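Local coordinates for fibronectin type III domain-containing protein (Simiduia agarivorans, PDB 6P2K) that belongs to glycoside hydrolase family 74 and probably cleaves xyloglucan with a catalytic module built from two seven-bladed beta-propellers, at residues B[269-273]-B[336-341]; B[61-67]-B[101-107]; B[313-317]-B[328-332]. One frame throughout, in Å; residues are numbered along the deposited sequence.

Contact 1. Residues B[269-273]-B[336-341]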
loop_
_atom_site.group_PDB
_atom_site.type_symbol
_atom_site.label_atom_id
_atom_site.label_comp_id
_atom_site.label_asym_id
_atom_site.label_seq_id
_atom_site.Cartn_x
_atom_site.Cartn_y
_atom_site.Cartn_z
ATOM N N GLU B 269 -52.891 -23.299 5.477
ATOM C CA GLU B 269 -53.875 -22.431 4.844
ATOM C C GLU B 269 -54.095 -22.877 3.408
ATOM O O GLU B 269 -53.129 -23.111 2.673
ATOM C CB GLU B 269 -53.419 -20.968 4.886
ATOM C CG GLU B 269 -54.351 -20.006 4.172
ATOM C CD GLU B 269 -53.969 -18.554 4.393
ATOM O OE1 GLU B 269 -53.762 -18.165 5.562
ATOM O OE2 GLU B 269 -53.875 -17.805 3.398
ATOM N N VAL B 270 -55.364 -22.996 3.015
ATOM C CA VAL B 270 -55.726 -23.366 1.653
ATOM C C VAL B 270 -55.957 -22.099 0.842
ATOM O O VAL B 270 -56.646 -21.176 1.294
ATOM C CB VAL B 270 -56.973 -24.262 1.637
ATOM C CG1 VAL B 270 -57.281 -24.714 0.217
ATOM C CG2 VAL B 270 -56.779 -25.459 2.550
ATOM N N ASP B 271 -55.376 -22.054 -0.351
ATOM C CA ASP B 271 -55.611 -20.970 -1.294
ATOM C C ASP B 271 -57.108 -20.846 -1.562
ATOM O O ASP B 271 -57.730 -21.825 -2.005
ATOM C CB ASP B 271 -54.842 -21.245 -2.591
ATOM C CG ASP B 271 -54.898 -20.088 -3.587
ATOM O OD1 ASP B 271 -55.659 -19.120 -3.377
ATOM O OD2 ASP B 271 -54.165 -20.151 -4.598
ATOM N N PRO B 272 -57.724 -19.688 -1.305
ATOM C CA PRO B 272 -59.158 -19.539 -1.603
ATOM C C PRO B 272 -59.484 -19.721 -3.071
ATOM O O PRO B 272 -60.667 -19.843 -3.413
ATOM C CB PRO B 272 -59.473 -18.113 -1.131
ATOM C CG PRO B 272 -58.156 -17.408 -1.156
ATOM C CD PRO B 272 -57.144 -18.445 -0.767
ATOM N N ARG B 273 -58.477 -19.741 -3.945
ATOM C CA ARG B 273 -58.690 -20.013 -5.357
ATOM C C ARG B 273 -58.916 -21.492 -5.642
ATOM O O ARG B 273 -59.454 -21.829 -6.703
ATOM C CB ARG B 273 -57.492 -19.504 -6.164
ATOM C CG ARG B 273 -57.383 -17.988 -6.188
ATOM C CD ARG B 273 -55.949 -17.514 -6.352
ATOM N NE ARG B 273 -55.840 -16.065 -6.188
ATOM C CZ ARG B 273 -55.735 -15.444 -5.016
ATOM N NH1 ARG B 273 -55.714 -16.142 -3.888
ATOM N NH2 ARG B 273 -55.647 -14.122 -4.970
ATOM N N ALA B 336 -47.906 -16.979 7.133
ATOM C CA ALA B 336 -47.938 -16.976 5.677
ATOM C C ALA B 336 -49.385 -17.039 5.222
ATOM O O ALA B 336 -50.119 -17.949 5.617
ATOM C CB ALA B 336 -47.142 -18.154 5.106
ATOM N N HIS B 337 -49.789 -16.083 4.390
ATOM C CA HIS B 337 -51.164 -15.991 3.927
ATOM C C HIS B 337 -51.208 -15.747 2.428
ATOM O O HIS B 337 -50.410 -14.973 1.889
ATOM C CB HIS B 337 -51.918 -14.868 4.642
ATOM C CG HIS B 337 -52.006 -15.054 6.123
ATOM N ND1 HIS B 337 -52.803 -16.016 6.706
ATOM C CD2 HIS B 337 -51.400 -14.399 7.140
ATOM C CE1 HIS B 337 -52.682 -15.946 8.020
ATOM N NE2 HIS B 337 -51.835 -14.975 8.310
ATOM N N TYR B 338 -52.145 -16.417 1.763
ATOM C CA TYR B 338 -52.485 -16.071 0.394
ATOM C C TYR B 338 -53.253 -14.754 0.369
ATOM O O TYR B 338 -53.905 -14.373 1.346
ATOM C CB TYR B 338 -53.337 -17.169 -0.239
ATOM C CG TYR B 338 -52.631 -18.485 -0.486
ATOM C CD1 TYR B 338 -51.665 -18.608 -1.477
ATOM C CD2 TYR B 338 -52.946 -19.610 0.263
ATOM C CE1 TYR B 338 -51.033 -19.816 -1.712
ATOM C CE2 TYR B 338 -52.324 -20.825 0.032
ATOM C CZ TYR B 338 -51.366 -20.920 -0.956
ATOM O OH TYR B 338 -50.739 -22.122 -1.190
ATOM N N THR B 339 -53.179 -14.056 -0.761
ATOM C CA THR B 339 -53.978 -12.854 -0.920
ATOM C C THR B 339 -55.440 -13.227 -1.168
ATOM O O THR B 339 -55.735 -14.298 -1.709
ATOM C CB THR B 339 -53.461 -11.995 -2.076
ATOM O OG1 THR B 339 -53.470 -12.756 -3.292
ATOM C CG2 THR B 339 -52.050 -11.494 -1.794
ATOM N N PRO B 340 -56.375 -12.369 -0.763
ATOM C CA PRO B 340 -57.787 -12.625 -1.067
ATOM C C PRO B 340 -58.035 -12.630 -2.568
ATOM O O PRO B 340 -57.225 -12.153 -3.367
ATOM C CB PRO B 340 -58.519 -11.458 -0.391
ATOM C CG PRO B 340 -57.561 -10.934 0.633
ATOM C CD PRO B 340 -56.190 -11.179 0.084
ATOM N N VAL B 341 -59.186 -13.188 -2.948
ATOM C CA VAL B 341 -59.616 -13.165 -4.342
ATOM C C VAL B 341 -60.485 -11.958 -4.659
ATOM O O VAL B 341 -60.705 -11.655 -5.843
ATOM C CB VAL B 341 -60.376 -14.458 -4.697
ATOM C CG1 VAL B 341 -59.488 -15.666 -4.480
ATOM C CG2 VAL B 341 -61.627 -14.576 -3.852
#
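The carboxylate of E269 divides its oxygens between H337 and Y338. OE1 accepts a hydrogen bond from H337 ND1 at 2.6 Å through its syn lone pair, with carboxylate and imidazole nearly coplanar (27° apart). OE2 accepts from the backbone N of Y338 at 2.8 Å, from the syn side but well out of the carboxylate plane. The reach comes from an extended chain, CG anti to the backbone N (chi1 176°) and CD continuing outward. The other ring nitrogen of H337, NE2, makes a weak hydrogen bond to D19. Beside this pair, D271 lies flat on the ring of Y338: CB stands 3.7 Å from the ring centroid in a CH-pi contact, and the carboxylate plane is stacked at 16° to the ring. Y338 OH is hydrogen-bonded to E294. Strands 265-270 and 336-338 are the first strands of two successive beta-propeller blades, and the contact joins the ends of these strands and the residues that follow them. After strand 265-270, D271 OD1 accepts from R273 N, an Asx turn, and from R273 NH1, the two coming from opposite faces of the carboxylate; D271 OD2 forms a salt bridge with R347. The guanidinium of R273 then turns its NH1 and NH2 end-on toward a single atom, T339 O, at 2.9 and 3.3 Å respectively, while NH2 adds a weak bond to P340 O. V341 CG1 lies over the centre of the guanidinium face, 3.8 Å above its plane, and also touches P272 CG at 4.0 Å.

Contact 2. Residues B[61-67]-B[101-107]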
loop_
_atom_site.group_PDB
_atom_site.type_symbol
_atom_site.label_atom_id
_atom_site.label_comp_id
_atom_site.label_asym_id
_atom_site.label_seq_id
_atom_site.Cartn_x
_atom_site.Cartn_y
_atom_site.Cartn_z
ATOM N N PHE B 61 -52.191 -9.861 18.337
ATOM C CA PHE B 61 -52.146 -11.229 17.846
ATOM C C PHE B 61 -52.999 -11.464 16.607
ATOM O O PHE B 61 -52.813 -12.488 15.941
ATOM C CB PHE B 61 -52.591 -12.206 18.944
ATOM C CG PHE B 61 -51.633 -12.307 20.095
ATOM C CD1 PHE B 61 -50.290 -12.561 19.878
ATOM C CD2 PHE B 61 -52.077 -12.152 21.396
ATOM C CE1 PHE B 61 -49.408 -12.656 20.937
ATOM C CE2 PHE B 61 -51.198 -12.245 22.458
ATOM C CZ PHE B 61 -49.862 -12.496 22.226
ATOM N N ALA B 62 -53.921 -10.560 16.278
ATOM C CA ALA B 62 -54.809 -10.780 15.145
ATOM C C ALA B 62 -55.423 -9.462 14.696
ATOM O O ALA B 62 -55.693 -8.575 15.510
ATOM C CB ALA B 62 -55.916 -11.782 15.488
ATOM N N VAL B 63 -55.639 -9.352 13.388
ATOM C CA VAL B 63 -56.341 -8.228 12.779
ATOM C C VAL B 63 -57.287 -8.784 11.723
ATOM O O VAL B 63 -56.916 -9.677 10.955
ATOM C CB VAL B 63 -55.369 -7.202 12.154
ATOM C CG1 VAL B 63 -56.136 -6.062 11.502
ATOM C CG2 VAL B 63 -54.408 -6.659 13.197
ATOM N N ALA B 64 -58.512 -8.260 11.687
ATOM C CA ALA B 64 -59.494 -8.680 10.696
ATOM C C ALA B 64 -60.313 -7.481 10.246
ATOM O O ALA B 64 -60.774 -6.692 11.076
ATOM C CB ALA B 64 -60.419 -9.770 11.249
ATOM N N VAL B 65 -60.488 -7.349 8.934
ATOM C CA VAL B 65 -61.323 -6.311 8.341
ATOM C C VAL B 65 -62.660 -6.929 7.965
ATOM O O VAL B 65 -62.709 -8.040 7.426
ATOM C CB VAL B 65 -60.635 -5.677 7.116
ATOM C CG1 VAL B 65 -61.340 -4.395 6.718
ATOM C CG2 VAL B 65 -59.170 -5.409 7.410
ATOM N N THR B 66 -63.741 -6.218 8.242
ATOM C CA THR B 66 -65.065 -6.769 7.987
ATOM C C THR B 66 -65.314 -6.876 6.488
ATOM O O THR B 66 -65.121 -5.895 5.761
ATOM C CB THR B 66 -66.148 -5.912 8.625
ATOM O OG1 THR B 66 -66.049 -4.573 8.131
ATOM C CG2 THR B 66 -66.011 -5.919 10.133
ATOM N N PRO B 67 -65.724 -8.039 5.991
ATOM C CA PRO B 67 -66.172 -8.128 4.599
ATOM C C PRO B 67 -67.301 -7.143 4.321
ATOM O O PRO B 67 -68.308 -7.110 5.030
ATOM C CB PRO B 67 -66.645 -9.581 4.475
ATOM C CG PRO B 67 -65.849 -10.311 5.511
ATOM C CD PRO B 67 -65.692 -9.354 6.651
ATOM N N SER B 101 -57.028 -12.605 26.146
ATOM C CA SER B 101 -56.162 -12.593 24.970
ATOM C C SER B 101 -56.835 -13.289 23.793
ATOM O O SER B 101 -57.252 -14.446 23.900
ATOM C CB SER B 101 -54.831 -13.273 25.290
ATOM O OG SER B 101 -53.909 -13.103 24.231
ATOM N N ILE B 102 -56.918 -12.589 22.662
ATOM C CA ILE B 102 -57.605 -13.074 21.470
ATOM C C ILE B 102 -56.635 -13.062 20.299
ATOM O O ILE B 102 -55.947 -12.060 20.065
ATOM C CB ILE B 102 -58.853 -12.228 21.161
ATOM C CG1 ILE B 102 -59.857 -12.364 22.295
ATOM C CG2 ILE B 102 -59.499 -12.643 19.852
ATOM C CD1 ILE B 102 -60.903 -11.327 22.246
ATOM N N ALA B 103 -56.595 -14.171 19.551
ATOM C CA ALA B 103 -55.657 -14.324 18.449
ATOM C C ALA B 103 -56.310 -14.810 17.159
ATOM O O ALA B 103 -55.592 -15.195 16.230
ATOM C CB ALA B 103 -54.529 -15.283 18.841
ATOM N N SER B 104 -57.639 -14.801 17.069
ATOM C CA SER B 104 -58.327 -15.227 15.856
ATOM C C SER B 104 -59.658 -14.497 15.749
ATOM O O SER B 104 -60.398 -14.410 16.732
ATOM C CB SER B 104 -58.564 -16.743 15.848
ATOM O OG SER B 104 -57.454 -17.453 16.368
ATOM N N ILE B 105 -59.955 -13.975 14.559
ATOM C CA ILE B 105 -61.260 -13.392 14.258
ATOM C C ILE B 105 -61.696 -13.898 12.890
ATOM O O ILE B 105 -60.926 -13.837 11.926
ATOM C CB ILE B 105 -61.238 -11.850 14.279
ATOM C CG1 ILE B 105 -60.540 -11.330 15.536
ATOM C CG2 ILE B 105 -62.652 -11.299 14.204
ATOM C CD1 ILE B 105 -59.671 -10.112 15.288
ATOM N N ALA B 106 -62.928 -14.401 12.804
ATOM C CA ALA B 106 -63.443 -14.961 11.563
ATOM C C ALA B 106 -64.898 -14.557 11.377
ATOM O O ALA B 106 -65.678 -14.554 12.335
ATOM C CB ALA B 106 -63.318 -16.490 11.543
ATOM N N PHE B 107 -65.256 -14.224 10.141
ATOM C CA PHE B 107 -66.604 -13.810 9.783
ATOM C C PHE B 107 -67.334 -14.929 9.048
ATOM O O PHE B 107 -66.722 -15.822 8.457
ATOM C CB PHE B 107 -66.574 -12.553 8.908
ATOM C CG PHE B 107 -65.926 -11.368 9.565
ATOM C CD1 PHE B 107 -64.560 -11.167 9.468
ATOM C CD2 PHE B 107 -66.684 -10.453 10.272
ATOM C CE1 PHE B 107 -63.962 -10.079 10.067
ATOM C CE2 PHE B 107 -66.091 -9.362 10.873
ATOM C CZ PHE B 107 -64.727 -9.175 10.770
#
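S101 OG, hydrogen-bonded to the carbonyl oxygen of G120, also rests against the ring of F61, 3.4 Å from CE2. The same phenylalanine brings its CB to 3.6 Å from A103 CB, and the carbonyl oxygen of I102 lies at the edge of its ring. No hydrogen bond joins the two strands; they meet through side chains. A62 and A64 both point toward the partner strand, and their small methyls allow a close approach. A62 CB touches the backbone of A103, 3.5 Å from its C. Further along, A64 CB fits between I105 and F107, 3.8 Å from I105 CB and 3.7 Å from F107 CE1. I105 CD1 reaches back to both alanines. The ring of F107 closes the far end. With CG anti to its own carbonyl carbon (chi1 -60°), F107 brings its ring against T66 and P67 at the end of the other strand, where P67 CD lies over one face, 3.6 Å from the centroid, in a CH-pi contact displaced toward the rim. T66 CA adds a longer CH-pi approach to the ring, and T66 CG2 lies 3.5 Å from F107 CE2, while T66 OG1 is hydrogen-bonded to K72 O. The axes of strand segments 61-66 and 102-107 run nearly parallel, 23° apart, and approach to 5.1 Å, as expected of the inner strands of adjacent propeller blades. F61 and A62 form a classic beta bulge opposite G76, and the F61 side chain touches D124, a zinc ligand. Around the interface, I105 packs on F74 of strand 72-77 and L81 of strand 80-84 in the neighbouring blade, and on I115 of strand 114-119 in its own.

Contact 3. Residues B[313-317]-B[328-332]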
loop_
_atom_site.group_PDB
_atom_site.type_symbol
_atom_site.label_atom_id
_atom_site.label_comp_id
_atom_site.label_asym_id
_atom_site.label_seq_id
_atom_site.Cartn_x
_atom_site.Cartn_y
_atom_site.Cartn_z
ATOM N N ILE B 313 -41.464 -22.745 -1.963
ATOM C CA ILE B 313 -41.619 -21.537 -2.770
ATOM C C ILE B 313 -40.755 -20.397 -2.258
ATOM O O ILE B 313 -40.688 -19.340 -2.905
ATOM C CB ILE B 313 -43.098 -21.111 -2.827
ATOM C CG1 ILE B 313 -43.625 -20.807 -1.423
ATOM C CG2 ILE B 313 -43.933 -22.203 -3.478
ATOM C CD1 ILE B 313 -44.927 -20.036 -1.424
ATOM N N TRP B 314 -40.085 -20.586 -1.122
ATOM C CA TRP B 314 -39.167 -19.621 -0.535
ATOM C C TRP B 314 -38.103 -20.428 0.192
ATOM O O TRP B 314 -38.428 -21.411 0.862
ATOM C CB TRP B 314 -39.900 -18.680 0.425
ATOM C CG TRP B 314 -39.221 -17.365 0.682
ATOM C CD1 TRP B 314 -38.179 -16.816 -0.014
ATOM C CD2 TRP B 314 -39.550 -16.433 1.718
ATOM N NE1 TRP B 314 -37.839 -15.597 0.533
ATOM C CE2 TRP B 314 -38.668 -15.342 1.595
ATOM C CE3 TRP B 314 -40.504 -16.419 2.742
ATOM C CZ2 TRP B 314 -38.717 -14.247 2.454
ATOM C CZ3 TRP B 314 -40.549 -15.331 3.593
ATOM C CH2 TRP B 314 -39.663 -14.260 3.442
ATOM N N ASP B 315 -36.839 -20.034 0.052
ATOM C CA ASP B 315 -35.754 -20.901 0.495
ATOM C C ASP B 315 -34.562 -20.055 0.934
ATOM O O ASP B 315 -34.646 -18.826 1.020
ATOM C CB ASP B 315 -35.369 -21.879 -0.621
ATOM C CG ASP B 315 -34.860 -23.202 -0.089
ATOM O OD1 ASP B 315 -34.493 -23.263 1.106
ATOM O OD2 ASP B 315 -34.821 -24.177 -0.870
ATOM N N SER B 316 -33.442 -20.733 1.200
ATOM C CA SER B 316 -32.206 -20.088 1.619
ATOM C C SER B 316 -31.842 -18.960 0.666
ATOM O O SER B 316 -32.116 -19.020 -0.534
ATOM C CB SER B 316 -31.059 -21.103 1.659
ATOM O OG SER B 316 -31.464 -22.290 2.311
ATOM N N TYR B 317 -31.217 -17.923 1.211
ATOM C CA TYR B 317 -30.777 -16.798 0.400
ATOM C C TYR B 317 -29.794 -17.269 -0.663
ATOM O O TYR B 317 -28.776 -17.894 -0.352
ATOM C CB TYR B 317 -30.137 -15.728 1.285
ATOM C CG TYR B 317 -29.620 -14.538 0.514
ATOM C CD1 TYR B 317 -30.493 -13.607 -0.036
ATOM C CD2 TYR B 317 -28.259 -14.344 0.335
ATOM C CE1 TYR B 317 -30.021 -12.513 -0.741
ATOM C CE2 TYR B 317 -27.777 -13.254 -0.368
ATOM C CZ TYR B 317 -28.664 -12.342 -0.906
ATOM O OH TYR B 317 -28.189 -11.255 -1.609
ATOM N N ALA B 328 -31.298 -12.772 7.602
ATOM C CA ALA B 328 -32.005 -13.833 8.317
ATOM C C ALA B 328 -32.365 -14.917 7.308
ATOM O O ALA B 328 -33.390 -14.825 6.626
ATOM C CB ALA B 328 -33.246 -13.289 9.020
ATOM N N THR B 329 -31.522 -15.945 7.213
ATOM C CA THR B 329 -31.688 -16.987 6.215
ATOM C C THR B 329 -31.312 -18.338 6.808
ATOM O O THR B 329 -30.354 -18.426 7.592
ATOM C CB THR B 329 -30.833 -16.703 4.969
ATOM O OG1 THR B 329 -30.882 -17.823 4.078
ATOM C CG2 THR B 329 -29.382 -16.428 5.358
ATOM N N PRO B 330 -32.062 -19.408 6.486
ATOM C CA PRO B 330 -33.318 -19.411 5.724
ATOM C C PRO B 330 -34.420 -18.631 6.435
ATOM O O PRO B 330 -34.303 -18.393 7.636
ATOM C CB PRO B 330 -33.680 -20.899 5.644
ATOM C CG PRO B 330 -32.397 -21.613 5.821
ATOM C CD PRO B 330 -31.610 -20.777 6.786
ATOM N N PRO B 331 -35.457 -18.219 5.710
ATOM C CA PRO B 331 -36.576 -17.542 6.374
ATOM C C PRO B 331 -37.233 -18.462 7.393
ATOM O O PRO B 331 -37.374 -19.667 7.170
ATOM C CB PRO B 331 -37.532 -17.210 5.221
ATOM C CG PRO B 331 -36.728 -17.365 3.969
ATOM C CD PRO B 331 -35.690 -18.394 4.267
ATOM N N ASN B 332 -37.613 -17.886 8.528
ATOM C CA ASN B 332 -38.533 -18.536 9.459
ATOM C C ASN B 332 -39.907 -17.930 9.196
ATOM O O ASN B 332 -40.229 -16.849 9.696
ATOM C CB ASN B 332 -38.101 -18.352 10.910
ATOM C CG ASN B 332 -39.248 -18.569 11.892
ATOM O OD1 ASN B 332 -39.534 -17.715 12.731
ATOM N ND2 ASN B 332 -39.919 -19.709 11.773
#
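W314 lays the face of its indole against P331, whose CG stands 3.6 Å above the ring plane, over its centre. The contact is CH-pi: P331 CG is 3.8 Å from the centroid of the six-membered ring, and P331 CB reaches across to CE3 and CZ3. With CG roughly anti to the backbone N (chi1 -158°), the indole swings from the strand end toward the proline. An alanine here would take away the indole and would probably leave P331 without the flat surface it packs on. Past the tryptophan the contacts are smaller. D315 O lies 3.4 Å from P331 CD, and S316 OG approaches P330 CG at 3.7 Å. Within 313-317, S316 N donates to D315 OD1 at 2.7 Å, meeting the carboxylate oxygen from above its plane. The one hydrogen bond between the segments runs from Y317 N to T329 OG1, 2.9 Å long and almost straight at 175°. T329 places its OG1 for this by setting it anti to its own backbone N, and its CB also packs on Y317 CB at 3.9 Å. The T329-P330 peptide bond is cis, between the hydrogen-bonding threonine and the proline that packs on W314. Residues 313-317 carry the end of strand 304-314 into the long connection to strand 336-338 of the next propeller blade, and 328-332 lie later in that connection. I313 and W314 form a classic beta bulge opposite L292 of strand 292-300, and the chain turns a corner at I313. From the following blade, W371 of strand 368-373 stacks on W314, Y358 of strand 358-363 meets it at about 50°, and W321 of the connection itself packs edge-to-face.

From the N terminus, contact 2 comes first: residues 61-67 and 101-107 enclose the rest of one four-stranded blade and bring its first strand against that of the next. It is complete before contact 1 opens at 269-273, and the two lie about 16 Å apart, centre to centre, without touching. Contact 1 closes a larger loop at 336-341, again spanning one blade, strands 265-270 to 304-314. Contact 3 is nested inside that loop, between 313-317 and 328-332. Contact 1 joins the first strands of two successive blades, while contact 3 folds the connection between those blades onto the end of the earlier one; none of the loops cross.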